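Putative surface-anchored fimbrial subunit (Corynebacterium diphtheriae, PDB 3HR6) forms the shaft of the bacterium's pili as the major pilin, a chain of tandem Ig-like modules stabilised by isopeptide and disulfide bonds. Local coordinates at residues 147-152 with 167-172. Sequence-based numbering, arbitrary orientation.
Sequences PVKTAV and VKYRVA
Val148 O is gripped by two donors: Ala172 N, 2.9 Å away with an N-H...O angle of 172°, and a water that donates from 3.0 Å. The same water accepts from Arg170 NH1 at 3.0 Å, lying in the guanidinium plane at its edge, and is hydrogen-bonded to Thr150 OG1 at 2.9 Å. It thus joins a backbone acceptor and two side chains on one face of the sheet. Thr150 and Arg170 run side by side, with OG1 3.5 Å from Arg170 CB; the arginine chain is extended as far as NE and then turns at chi4, which brings NH1 back toward the water. Beneath these side chains, reciprocal hydrogen bonds join Val148 with Ala172, Thr150 with Arg170 and Val152 with Lys168, holding strands 148-152 and 166-174 antiparallel at the edge of a five-stranded sheet.

The other face turns inward. Lys149 CG is anti to the backbone N (chi1 -176°), and the chain stays extended out to NZ. Its CE lies over one face of the Tyr169 ring, 3.5 Å from Tyr169 CD1, while NZ stands 4.0 Å from the ring centroid, 11° off the normal. Val167 CG2 covers the opposite face near the rim, and Ala151 CB approaches Tyr169 CE1 obliquely at 3.8 Å. Lys149 NZ is covalently linked to Asn271 CG, forming an isopeptide bond, and is hydrogen-bonded to Asp191 OD2.

As an amide nitrogen, NZ should be neutral, so its position over the ring has the geometry of a cation-pi pair but probably not its charge. The bond ties strand 148-152 of one sheet to strand 268-276 of another, consistent with the stabilising role of isopeptide bonds in this shaft pilin, which probably has to bear tension.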
# COMPACT_ATOMS: atom_id res chain seq x y z
N PRO A 147 -3.83 4.64 5.46
CA PRO A 147 -2.80 4.09 6.37
C PRO A 147 -1.46 4.75 6.16
O PRO A 147 -1.13 5.22 5.05
CB PRO A 147 -2.71 2.61 5.98
CG PRO A 147 -4.15 2.31 5.43
CD PRO A 147 -4.44 3.60 4.64
N VAL A 148 -0.66 4.77 7.20
CA VAL A 148 0.65 5.41 7.15
C VAL A 148 1.68 4.28 7.12
O VAL A 148 1.81 3.54 8.07
CB VAL A 148 0.87 6.29 8.39
CG1 VAL A 148 2.30 6.87 8.39
CG2 VAL A 148 -0.19 7.38 8.46
N LYS A 149 2.35 4.19 5.98
CA LYS A 149 3.42 3.26 5.76
C LYS A 149 4.76 3.94 5.91
O LYS A 149 5.03 4.97 5.29
CB LYS A 149 3.30 2.58 4.40
CG LYS A 149 4.36 1.52 4.18
CD LYS A 149 4.19 0.75 2.93
CE LYS A 149 5.37 -0.22 2.73
NZ LYS A 149 5.10 -1.32 1.78
N THR A 150 5.64 3.35 6.69
CA THR A 150 7.02 3.76 6.83
C THR A 150 7.98 2.59 6.66
O THR A 150 7.59 1.43 6.74
CB THR A 150 7.24 4.42 8.17
OG1 THR A 150 6.86 3.52 9.25
CG2 THR A 150 6.50 5.77 8.23
N ALA A 151 9.24 2.93 6.46
CA ALA A 151 10.34 1.97 6.38
C ALA A 151 11.28 2.23 7.53
O ALA A 151 11.45 3.37 7.97
CB ALA A 151 11.09 2.08 5.07
N VAL A 152 11.84 1.14 8.07
CA VAL A 152 12.72 1.16 9.21
C VAL A 152 13.93 0.27 8.84
O VAL A 152 13.77 -0.71 8.16
CB VAL A 152 11.99 0.57 10.43
CG1 VAL A 152 12.92 0.35 11.58
CG2 VAL A 152 10.82 1.54 10.81
N VAL A 167 14.97 -4.94 4.80
CA VAL A 167 14.16 -3.77 5.07
C VAL A 167 13.07 -4.19 6.02
O VAL A 167 12.67 -5.35 6.05
CB VAL A 167 13.58 -3.16 3.77
CG1 VAL A 167 12.66 -4.17 2.96
CG2 VAL A 167 12.86 -1.79 4.04
N LYS A 168 12.57 -3.22 6.76
CA LYS A 168 11.39 -3.41 7.60
C LYS A 168 10.37 -2.35 7.23
O LYS A 168 10.72 -1.20 7.00
CB LYS A 168 11.76 -3.29 9.06
CG LYS A 168 10.61 -3.44 10.05
CD LYS A 168 11.16 -3.66 11.44
CE LYS A 168 10.15 -3.54 12.48
NZ LYS A 168 10.77 -3.71 13.83
N TYR A 169 9.12 -2.75 7.10
CA TYR A 169 8.02 -1.84 6.88
C TYR A 169 7.04 -1.88 8.01
O TYR A 169 6.86 -2.90 8.65
CB TYR A 169 7.30 -2.15 5.60
CG TYR A 169 8.09 -1.90 4.36
CD1 TYR A 169 8.55 -0.63 4.05
CD2 TYR A 169 8.39 -2.92 3.51
CE1 TYR A 169 9.30 -0.41 2.86
CE2 TYR A 169 9.09 -2.72 2.35
CZ TYR A 169 9.56 -1.46 2.05
OH TYR A 169 10.28 -1.38 0.88
N ARG A 170 6.40 -0.76 8.24
CA ARG A 170 5.41 -0.57 9.29
C ARG A 170 4.22 0.13 8.63
O ARG A 170 4.37 1.17 7.98
CB ARG A 170 5.96 0.30 10.40
CG ARG A 170 4.99 0.57 11.49
CD ARG A 170 5.57 1.58 12.43
NE ARG A 170 4.80 1.69 13.65
CZ ARG A 170 3.79 2.51 13.86
NH1 ARG A 170 3.37 3.34 12.91
NH2 ARG A 170 3.18 2.52 15.07
N VAL A 171 3.06 -0.49 8.77
CA VAL A 171 1.82 0.01 8.21
C VAL A 171 0.82 0.23 9.34
O VAL A 171 0.37 -0.74 10.02
CB VAL A 171 1.18 -0.97 7.18
CG1 VAL A 171 -0.19 -0.39 6.65
CG2 VAL A 171 2.13 -1.24 6.04
N ALA A 172 0.49 1.48 9.59
CA ALA A 172 -0.41 1.86 10.67
C ALA A 172 -1.78 2.28 10.10
O ALA A 172 -1.84 3.26 9.37
CB ALA A 172 0.16 2.97 11.45
O HOH W 1 4.10 3.65 9.97